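PDB 3GC6: ecto-NAD+ glycohydrolase (CD38 molecule) from Bos taurus, which belongs to the ADP-ribosyl cyclase family of ecto-enzymes and combines a largely helical portion with a portion built on a four-stranded parallel sheet. Local coordinates for residues 55-60 / 120-126; 106-112 / 149-154; 174-178 / 217-221. The protein carries 1 engineered substitution. All coordinates share one frame. Numbering follows the deposited sequence.

Interaction 1: residues 55-60 / 120-126; sequences FISKDP and WCGEPGS
Two type II beta turns face each other, one from F55 to K58, where the chain leads from helix 44-55 into the following loop, the other from E123 to S126. CA atoms lie 4.9 Å apart for I56 and G122 and 4.3 Å for S57 and P124. S57 (72/11) and G125 (81/6) have positive phi; proline then glycine suits the second turn. F55 (chi1 p, chi2 94°) directs its CA-to-CB bond toward 120-126 and offers a ring face to the edge of W120 (chi1 p, chi2 93°): F55 ring to the five-membered ring of W120, centroids 4.6 Å apart, planes at 51°. F51, F20 and F149 also meet the indole, whose NE1 bonds Y68. I56 (m, m) brings CG2 to 3.8 Å from S126 O. S57, chi1 t, accepts a weak hydrogen bond at OG from G125 N (3.3 Å). A CA-H...O contact joins S57 CA to E123 O (3.3 Å). P60 CD packs against P124 CD (3.8 Å). E123 forms a salt bridge with R10. G122 suits tight quarters: an ideal CB there would lie 3.1 Å from F55 O. Water 1 bridges F55 O and K58 O (both 2.7 Å) with G122 N (3.0 Å, weak); water 2 binds S57 N (2.9 Å), E123 N (2.8 Å) and S126 O (2.7 Å). With C121 disulfide-bonded to C134, these paired turns edge the helical part of the ADP-ribosyl cyclase fold.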
loop_
_atom_site.group_PDB
_atom_site.type_symbol
_atom_site.label_atom_id
_atom_site.label_comp_id
_atom_site.label_asym_id
_atom_site.label_seq_id
_atom_site.Cartn_x
_atom_site.Cartn_y
_atom_site.Cartn_z
ATOM N N PHE A 55 -1.852 -23.805 -1.267
ATOM C CA PHE A 55 -2.330 -24.907 -2.123
ATOM C C PHE A 55 -1.266 -25.622 -2.967
ATOM O O PHE A 55 -1.466 -26.773 -3.417
ATOM C CB PHE A 55 -3.511 -24.452 -3.028
ATOM C CG PHE A 55 -3.103 -23.539 -4.162
ATOM C CD1 PHE A 55 -2.826 -24.049 -5.424
ATOM C CD2 PHE A 55 -2.976 -22.178 -3.947
ATOM C CE1 PHE A 55 -2.431 -23.218 -6.469
ATOM C CE2 PHE A 55 -2.570 -21.321 -4.999
ATOM C CZ PHE A 55 -2.313 -21.853 -6.264
ATOM N N ILE A 56 -0.148 -24.949 -3.234
ATOM C CA ILE A 56 0.824 -25.514 -4.178
ATOM C C ILE A 56 1.405 -26.834 -3.670
ATOM O O ILE A 56 1.729 -26.941 -2.488
ATOM C CB ILE A 56 1.929 -24.471 -4.508
ATOM C CG1 ILE A 56 1.387 -23.389 -5.454
ATOM C CG2 ILE A 56 3.161 -25.157 -5.125
ATOM C CD1 ILE A 56 1.207 -23.883 -6.887
ATOM N N SER A 57 1.470 -27.818 -4.574
ATOM C CA SER A 57 2.102 -29.125 -4.323
ATOM C C SER A 57 1.293 -30.006 -3.371
ATOM O O SER A 57 1.772 -31.084 -2.950
ATOM C CB SER A 57 3.558 -28.976 -3.835
ATOM O OG SER A 57 4.346 -30.120 -4.172
ATOM N N LYS A 58 0.060 -29.605 -3.072
ATOM C CA LYS A 58 -0.788 -30.383 -2.177
ATOM C C LYS A 58 -1.829 -31.181 -2.964
ATOM O O LYS A 58 -2.118 -30.870 -4.127
ATOM C CB LYS A 58 -1.450 -29.448 -1.157
ATOM C CG LYS A 58 -0.440 -28.753 -0.272
ATOM C CD LYS A 58 -1.130 -27.887 0.746
ATOM C CE LYS A 58 -0.106 -27.070 1.448
ATOM N NZ LYS A 58 -0.746 -26.152 2.422
ATOM N N ASP A 59 -2.380 -32.200 -2.319
ATOM C CA ASP A 59 -3.484 -33.002 -2.872
ATOM C C ASP A 59 -4.634 -32.029 -3.162
ATOM O O ASP A 59 -5.174 -31.403 -2.243
ATOM C CB ASP A 59 -3.907 -34.035 -1.830
ATOM C CG ASP A 59 -5.016 -34.966 -2.330
ATOM O OD1 ASP A 59 -5.812 -34.542 -3.194
ATOM O OD2 ASP A 59 -5.054 -36.138 -1.867
ATOM N N PRO A 60 -5.001 -31.870 -4.443
ATOM C CA PRO A 60 -6.015 -30.839 -4.789
ATOM C C PRO A 60 -7.424 -31.146 -4.323
ATOM O O PRO A 60 -8.311 -30.276 -4.451
ATOM C CB PRO A 60 -5.940 -30.728 -6.321
ATOM C CG PRO A 60 -5.085 -31.868 -6.761
ATOM C CD PRO A 60 -4.357 -32.476 -5.624
ATOM N N TRP A 120 -7.748 -21.887 -9.604
ATOM C CA TRP A 120 -6.434 -22.377 -9.278
ATOM C C TRP A 120 -6.486 -23.720 -8.617
ATOM O O TRP A 120 -7.465 -24.083 -7.948
ATOM C CB TRP A 120 -5.702 -21.391 -8.370
ATOM C CG TRP A 120 -6.371 -21.181 -6.990
ATOM C CD1 TRP A 120 -6.100 -21.844 -5.838
ATOM C CD2 TRP A 120 -7.410 -20.238 -6.676
ATOM N NE1 TRP A 120 -6.891 -21.374 -4.796
ATOM C CE2 TRP A 120 -7.707 -20.384 -5.294
ATOM C CE3 TRP A 120 -8.122 -19.296 -7.423
ATOM C CZ2 TRP A 120 -8.666 -19.617 -4.652
ATOM C CZ3 TRP A 120 -9.069 -18.518 -6.780
ATOM C CH2 TRP A 120 -9.326 -18.679 -5.407
ATOM N N CYS A 121 -5.423 -24.465 -8.851
ATOM C CA CYS A 121 -5.180 -25.730 -8.152
ATOM C C CYS A 121 -3.729 -26.121 -8.414
ATOM O O CYS A 121 -3.110 -25.621 -9.370
ATOM C CB CYS A 121 -6.164 -26.827 -8.606
ATOM S SG CYS A 121 -5.979 -27.399 -10.361
ATOM N N GLY A 122 -3.205 -27.007 -7.573
ATOM C CA GLY A 122 -1.852 -27.514 -7.744
ATOM C C GLY A 122 -1.841 -29.000 -8.036
ATOM O O GLY A 122 -2.874 -29.608 -8.322
ATOM N N GLU A 123 -0.656 -29.593 -7.922
ATOM C CA GLU A 123 -0.461 -30.991 -8.284
ATOM C C GLU A 123 0.625 -31.501 -7.330
ATOM O O GLU A 123 1.629 -30.836 -7.154
ATOM C CB GLU A 123 0.004 -31.051 -9.745
ATOM C CG GLU A 123 0.564 -32.404 -10.187
ATOM C CD GLU A 123 -0.492 -33.433 -10.510
ATOM O OE1 GLU A 123 -1.707 -33.211 -10.278
ATOM O OE2 GLU A 123 -0.092 -34.508 -11.006
ATOM N N PRO A 124 0.416 -32.654 -6.695
ATOM C CA PRO A 124 1.452 -33.138 -5.760
ATOM C C PRO A 124 2.778 -33.353 -6.503
ATOM O O PRO A 124 2.787 -33.812 -7.641
ATOM C CB PRO A 124 0.877 -34.453 -5.240
ATOM C CG PRO A 124 -0.627 -34.255 -5.347
ATOM C CD PRO A 124 -0.811 -33.460 -6.637
ATOM N N GLY A 125 3.878 -32.931 -5.888
ATOM C CA GLY A 125 5.211 -33.062 -6.508
ATOM C C GLY A 125 5.567 -31.997 -7.536
ATOM O O GLY A 125 6.632 -32.063 -8.198
ATOM N N SER A 126 4.687 -31.006 -7.670
ATOM C CA SER A 126 4.902 -29.901 -8.595
ATOM C C SER A 126 4.855 -28.563 -7.857
ATOM O O SER A 126 4.020 -28.372 -6.948
ATOM C CB SER A 126 3.823 -29.904 -9.687
ATOM O OG SER A 126 3.906 -28.738 -10.486
HETATM O O HOH W 1 -3.051 -28.406 -4.869
HETATM O O HOH W 2 1.411 -27.699 -7.431
#

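Interaction 2: residues 106-112 / 149-154; sequences LEDTLLG and FWEVLS
L106, with chi1 t and chi2 p, sets its two methyls against three residues of helix 145-159: CD2 reaches W150 CE3 at 3.8 Å, at the indole edge, and S154 OG at 3.5 Å, while CD1 meets L153 CD2 at 3.7 Å. The segment 106-112 starts as a 3-10 turn, passes T109 in an extended conformation (-76/166) and enters helix 110-115; residues 149-154 are helical throughout. CA atoms are 7.2 Å apart for L106 and S154 and 7.8 Å for G112 and L153. T109, chi1 p, is the N-cap: OG1 accepts from G112 N (3.0 Å) and donates to L106 O (2.7 Å), tying the 3-10 turn to the helix start. G112 must be small here, since an ideal CB would fall 1.9 Å from L106 O. W150 (m, chi2 109°) brings CH2 to G112 O at 3.7 Å, and L153 (t, p) brings CD2 to G112 N at 3.7 Å. L111 (m, t) packs CD1 on L153 CD1 at 3.9 Å, and its O lies 3.7 Å from F149 CZ, at the ring edge. F149 (t, chi2 83°) continues into an aromatic group with W120, F51 and Y68. S154 OG donates to W150 O of its own helix (2.7 Å) and also bonds Q187; E107 OE1 bonds W87 NE1. The start of helix 110-115, with its preceding 3-10 turn, packs on helix 145-159 in the buried helical part, close to the centre of the chain. The segments therefore meet through leucine methyls and aromatic edges, specified by shape rather than polar pairing.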
loop_
_atom_site.group_PDB
_atom_site.type_symbol
_atom_site.label_atom_id
_atom_site.label_comp_id
_atom_site.label_asym_id
_atom_site.label_seq_id
_atom_site.Cartn_x
_atom_site.Cartn_y
_atom_site.Cartn_z
ATOM N N LEU A 106 -18.081 -9.301 -0.627
ATOM C CA LEU A 106 -16.941 -10.171 -0.340
ATOM C C LEU A 106 -15.855 -9.929 -1.382
ATOM O O LEU A 106 -14.672 -9.968 -1.069
ATOM C CB LEU A 106 -17.399 -11.628 -0.365
ATOM C CG LEU A 106 -16.349 -12.703 -0.027
ATOM C CD1 LEU A 106 -15.776 -12.445 1.352
ATOM C CD2 LEU A 106 -16.950 -14.101 -0.148
ATOM N N GLU A 107 -16.270 -9.693 -2.625
ATOM C CA GLU A 107 -15.315 -9.495 -3.714
ATOM C C GLU A 107 -14.662 -8.124 -3.695
ATOM O O GLU A 107 -13.795 -7.832 -4.523
ATOM C CB GLU A 107 -16.003 -9.777 -5.056
ATOM C CG GLU A 107 -16.495 -11.190 -5.218
ATOM C CD GLU A 107 -17.750 -11.513 -4.395
ATOM O OE1 GLU A 107 -18.529 -10.595 -4.075
ATOM O OE2 GLU A 107 -18.000 -12.685 -4.096
ATOM N N ASP A 108 -15.052 -7.287 -2.728
ATOM C CA ASP A 108 -14.445 -5.978 -2.545
ATOM C C ASP A 108 -13.455 -5.956 -1.367
ATOM O O ASP A 108 -12.870 -4.925 -1.061
ATOM C CB ASP A 108 -15.530 -4.912 -2.359
ATOM C CG ASP A 108 -16.428 -4.773 -3.576
ATOM O OD1 ASP A 108 -15.866 -4.579 -4.698
ATOM O OD2 ASP A 108 -17.677 -4.824 -3.429
ATOM N N THR A 109 -13.314 -7.089 -0.655
ATOM C CA THR A 109 -12.247 -7.219 0.333
ATOM C C THR A 109 -10.937 -7.446 -0.433
ATOM O O THR A 109 -10.964 -7.788 -1.622
ATOM C CB THR A 109 -12.495 -8.439 1.267
ATOM O OG1 THR A 109 -12.503 -9.666 0.526
ATOM C CG2 THR A 109 -13.840 -8.263 2.007
ATOM N N LEU A 110 -9.789 -7.303 0.238
ATOM C CA LEU A 110 -8.508 -7.511 -0.472
ATOM C C LEU A 110 -8.451 -8.908 -1.100
ATOM O O LEU A 110 -8.233 -9.074 -2.314
ATOM C CB LEU A 110 -7.339 -7.306 0.479
ATOM C CG LEU A 110 -5.934 -7.246 -0.137
ATOM C CD1 LEU A 110 -4.968 -6.494 0.800
ATOM C CD2 LEU A 110 -5.422 -8.657 -0.399
ATOM N N LEU A 111 -8.691 -9.921 -0.265
ATOM C CA LEU A 111 -8.550 -11.289 -0.759
ATOM C C LEU A 111 -9.626 -11.627 -1.808
ATOM O O LEU A 111 -9.360 -12.381 -2.760
ATOM C CB LEU A 111 -8.549 -12.306 0.410
ATOM C CG LEU A 111 -7.310 -12.204 1.308
ATOM C CD1 LEU A 111 -7.416 -13.214 2.454
ATOM C CD2 LEU A 111 -5.995 -12.461 0.479
ATOM N N GLY A 112 -10.864 -11.154 -1.570
ATOM C CA GLY A 112 -11.946 -11.382 -2.532
ATOM C C GLY A 112 -11.618 -10.728 -3.866
ATOM O O GLY A 112 -11.922 -11.273 -4.935
ATOM N N PHE A 149 -11.472 -22.009 -0.384
ATOM C CA PHE A 149 -11.101 -20.596 -0.218
ATOM C C PHE A 149 -12.369 -19.751 -0.033
ATOM O O PHE A 149 -12.484 -18.944 0.905
ATOM C CB PHE A 149 -10.355 -20.098 -1.457
ATOM C CG PHE A 149 -10.152 -18.616 -1.467
ATOM C CD1 PHE A 149 -9.085 -18.031 -0.769
ATOM C CD2 PHE A 149 -11.034 -17.803 -2.157
ATOM C CE1 PHE A 149 -8.900 -16.597 -0.788
ATOM C CE2 PHE A 149 -10.862 -16.403 -2.171
ATOM C CZ PHE A 149 -9.795 -15.821 -1.496
ATOM N N TRP A 150 -13.327 -19.905 -0.945
ATOM C CA TRP A 150 -14.504 -19.016 -0.870
ATOM C C TRP A 150 -15.342 -19.352 0.372
ATOM O O TRP A 150 -15.996 -18.474 0.933
ATOM C CB TRP A 150 -15.315 -19.104 -2.165
ATOM C CG TRP A 150 -14.609 -18.410 -3.275
ATOM C CD1 TRP A 150 -14.007 -18.994 -4.354
ATOM C CD2 TRP A 150 -14.425 -16.995 -3.433
ATOM N NE1 TRP A 150 -13.438 -18.031 -5.176
ATOM C CE2 TRP A 150 -13.679 -16.789 -4.614
ATOM C CE3 TRP A 150 -14.781 -15.877 -2.667
ATOM C CZ2 TRP A 150 -13.328 -15.492 -5.066
ATOM C CZ3 TRP A 150 -14.421 -14.611 -3.098
ATOM C CH2 TRP A 150 -13.700 -14.416 -4.289
ATOM N N GLU A 151 -15.333 -20.621 0.774
ATOM C CA GLU A 151 -16.073 -21.027 1.973
ATOM C C GLU A 151 -15.452 -20.352 3.197
ATOM O O GLU A 151 -16.174 -19.741 4.009
ATOM C CB GLU A 151 -16.081 -22.568 2.065
ATOM C CG GLU A 151 -16.256 -23.238 3.398
ATOM C CD GLU A 151 -15.741 -24.694 3.297
ATOM O OE1 GLU A 151 -16.123 -25.387 2.322
ATOM O OE2 GLU A 151 -14.922 -25.129 4.126
ATOM N N VAL A 152 -14.131 -20.442 3.377
ATOM C CA VAL A 152 -13.555 -19.898 4.591
ATOM C C VAL A 152 -13.558 -18.364 4.547
ATOM O O VAL A 152 -13.776 -17.706 5.573
ATOM C CB VAL A 152 -12.149 -20.475 4.899
ATOM C CG1 VAL A 152 -11.197 -20.160 3.810
ATOM C CG2 VAL A 152 -11.661 -19.960 6.277
ATOM N N LEU A 153 -13.326 -17.794 3.370
ATOM C CA LEU A 153 -13.414 -16.332 3.282
ATOM C C LEU A 153 -14.818 -15.879 3.655
ATOM O O LEU A 153 -14.991 -14.872 4.359
ATOM C CB LEU A 153 -13.049 -15.799 1.891
ATOM C CG LEU A 153 -12.541 -14.350 1.870
ATOM C CD1 LEU A 153 -11.160 -14.216 2.561
ATOM C CD2 LEU A 153 -12.519 -13.838 0.437
ATOM N N SER A 154 -15.805 -16.605 3.154
ATOM C CA SER A 154 -17.231 -16.275 3.447
ATOM C C SER A 154 -17.529 -16.336 4.935
ATOM O O SER A 154 -18.234 -15.478 5.492
ATOM C CB SER A 154 -18.162 -17.265 2.735
ATOM O OG SER A 154 -18.202 -17.008 1.354
#

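Interaction 3: residues 174-178 / 217-221; sequences ENAFD and SIRKL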
loop_
_atom_site.group_PDB
_atom_site.type_symbol
_atom_site.label_atom_id
_atom_site.label_comp_id
_atom_site.label_asym_id
_atom_site.label_seq_id
_atom_site.Cartn_x
_atom_site.Cartn_y
_atom_site.Cartn_z
ATOM N N GLU A 174 -37.642 -18.459 -8.480
ATOM C CA GLU A 174 -38.724 -19.057 -7.703
ATOM C C GLU A 174 -38.401 -19.024 -6.210
ATOM O O GLU A 174 -39.267 -18.735 -5.388
ATOM C CB GLU A 174 -38.995 -20.504 -8.159
ATOM C CG GLU A 174 -40.413 -20.980 -7.854
ATOM C CD GLU A 174 -41.470 -20.140 -8.574
ATOM O OE1 GLU A 174 -41.337 -19.921 -9.803
ATOM O OE2 GLU A 174 -42.431 -19.689 -7.914
ATOM N N ASN A 175 -37.137 -19.269 -5.886
ATOM C CA ASN A 175 -36.680 -19.179 -4.509
ATOM C C ASN A 175 -35.487 -18.258 -4.347
ATOM O O ASN A 175 -34.352 -18.622 -4.636
ATOM C CB ASN A 175 -36.413 -20.567 -3.940
ATOM C CG ASN A 175 -37.666 -21.429 -3.957
ATOM O OD1 ASN A 175 -37.731 -22.422 -4.691
ATOM N ND2 ASN A 175 -38.691 -21.027 -3.213
ATOM N N ALA A 176 -35.770 -17.057 -3.869
ATOM C CA ALA A 176 -34.705 -16.045 -3.748
ATOM C C ALA A 176 -33.650 -16.449 -2.716
ATOM O O ALA A 176 -32.497 -16.019 -2.804
ATOM C CB ALA A 176 -35.303 -14.677 -3.386
ATOM N N PHE A 177 -34.047 -17.248 -1.721
ATOM C CA PHE A 177 -33.101 -17.799 -0.747
ATOM C C PHE A 177 -32.918 -19.286 -1.010
ATOM O O PHE A 177 -33.883 -20.054 -0.947
ATOM C CB PHE A 177 -33.567 -17.614 0.709
ATOM C CG PHE A 177 -32.606 -18.216 1.710
ATOM C CD1 PHE A 177 -31.374 -17.619 1.946
ATOM C CD2 PHE A 177 -32.913 -19.377 2.400
ATOM C CE1 PHE A 177 -30.459 -18.172 2.860
ATOM C CE2 PHE A 177 -32.021 -19.924 3.320
ATOM C CZ PHE A 177 -30.791 -19.337 3.538
ATOM N N ASP A 178 -31.685 -19.674 -1.315
ATOM C CA ASP A 178 -31.356 -21.078 -1.577
ATOM C C ASP A 178 -30.481 -21.556 -0.436
ATOM O O ASP A 178 -29.347 -21.083 -0.269
ATOM C CB ASP A 178 -30.614 -21.151 -2.907
ATOM C CG ASP A 178 -30.130 -22.553 -3.262
ATOM O OD1 ASP A 178 -30.359 -23.510 -2.503
ATOM O OD2 ASP A 178 -29.494 -22.656 -4.332
ATOM N N SER A 217 -39.039 -19.557 0.920
ATOM C CA SER A 217 -37.575 -19.597 1.024
ATOM C C SER A 217 -37.101 -18.477 1.962
ATOM O O SER A 217 -36.158 -18.672 2.743
ATOM C CB SER A 217 -36.882 -19.561 -0.343
ATOM O OG SER A 217 -36.855 -18.256 -0.866
ATOM N N ILE A 218 -37.750 -17.312 1.908
ATOM C CA ILE A 218 -37.389 -16.241 2.840
ATOM C C ILE A 218 -37.753 -16.623 4.280
ATOM O O ILE A 218 -37.044 -16.242 5.225
ATOM C CB ILE A 218 -37.973 -14.880 2.417
ATOM C CG1 ILE A 218 -37.244 -14.413 1.149
ATOM C CG2 ILE A 218 -37.804 -13.867 3.570
ATOM C CD1 ILE A 218 -35.742 -14.025 1.403
ATOM N N ARG A 219 -38.820 -17.418 4.449
ATOM C CA ARG A 219 -39.137 -17.948 5.781
ATOM C C ARG A 219 -37.963 -18.759 6.331
ATOM O O ARG A 219 -37.630 -18.661 7.526
ATOM C CB ARG A 219 -40.398 -18.817 5.718
ATOM C CG ARG A 219 -40.915 -19.150 7.099
ATOM C CD ARG A 219 -42.019 -20.188 7.000
ATOM N NE ARG A 219 -42.418 -20.742 8.289
ATOM C CZ ARG A 219 -42.934 -21.959 8.427
ATOM N NH1 ARG A 219 -43.079 -22.733 7.351
ATOM N NH2 ARG A 219 -43.288 -22.410 9.629
ATOM N N LYS A 220 -37.322 -19.550 5.473
ATOM C CA LYS A 220 -36.152 -20.315 5.894
ATOM C C LYS A 220 -35.019 -19.407 6.351
ATOM O O LYS A 220 -34.337 -19.701 7.325
ATOM C CB LYS A 220 -35.638 -21.225 4.772
ATOM C CG LYS A 220 -36.560 -22.389 4.465
ATOM C CD LYS A 220 -36.009 -23.247 3.312
ATOM C CE LYS A 220 -37.002 -24.406 3.046
ATOM N NZ LYS A 220 -36.767 -25.067 1.724
ATOM N N LEU A 221 -34.806 -18.307 5.630
ATOM C CA LEU A 221 -33.776 -17.350 6.015
ATOM C C LEU A 221 -34.126 -16.708 7.345
ATOM O O LEU A 221 -33.265 -16.542 8.213
ATOM C CB LEU A 221 -33.600 -16.267 4.923
ATOM C CG LEU A 221 -32.671 -15.104 5.284
ATOM C CD1 LEU A 221 -31.279 -15.681 5.575
ATOM C CD2 LEU A 221 -32.607 -14.111 4.116
HETATM O O HOH W 3 -39.730 -19.087 -1.891
#
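Helix 216-227 belongs to a beta-alpha-beta crossover, linking the neighbouring parallel strands 196-203 and 231-239, and residues 174-178, in the loop after strand 164-170, rest on its first turns. Polar contacts centre on S217. Its OG, with chi1 p, accepts a hydrogen bond from the backbone F177 N (F177 N to S217 OG 3.1 Å, 161°), and the same hydroxyl pairs with D211 OD2, which also takes A176 N. A serine is apt here, because its short polar arm can bond the loop from the start of the helix. Water 3 adds a bridge, accepting from N175 ND2 (2.6 Å) and from S217 N (2.9 Å), a first-turn amide that lacks a backbone acceptor four residues back within the helix. Close packing brings S217 CB to 3.1 Å from F177 O. Apolar contacts belong mainly to F177, whose CA-to-CB bond points toward the helix and which loses 114 Å² of surface to it. The ring lies against L221 and K220: CE1 reaches L221 CD1 at 3.8 Å, and CD2 meets the aliphatic base of K220 at CB (4.1 Å), while the lysine amine leads away; F177 CB meets I218 CD1 at 4.3 Å. I218 turns its branched side chain to the sheet, against F232, C234 and L201. A CH-pi contact sets L221 CB 3.9 Å from the centroid of the F177 ring, 11° off its normal.

Interactions 1 and 2 touch through W120: their segments alternate along the chain, centres lie 21 Å apart, and W120 of 120-126 bridges them, with CZ2 3.6 Å from F149 CB and CH2 4.2 Å from W150 NE1. Interaction 3 opens only after both have closed, in the parallel-sheet part, 37 Å from interaction 1 between centres and on the opposite side of the chain's centre. Interaction 2 lies 5 Å from that centre, about 23 Å between centres from interaction 3, their nearest atoms about 12 Å apart; helix 182-187 packs on L106, W150 and S154. NAG of a glycan on the protein, not a ligand pocket, lies about 9 Å from the side chain of A176 and about 13 Å from that of E107.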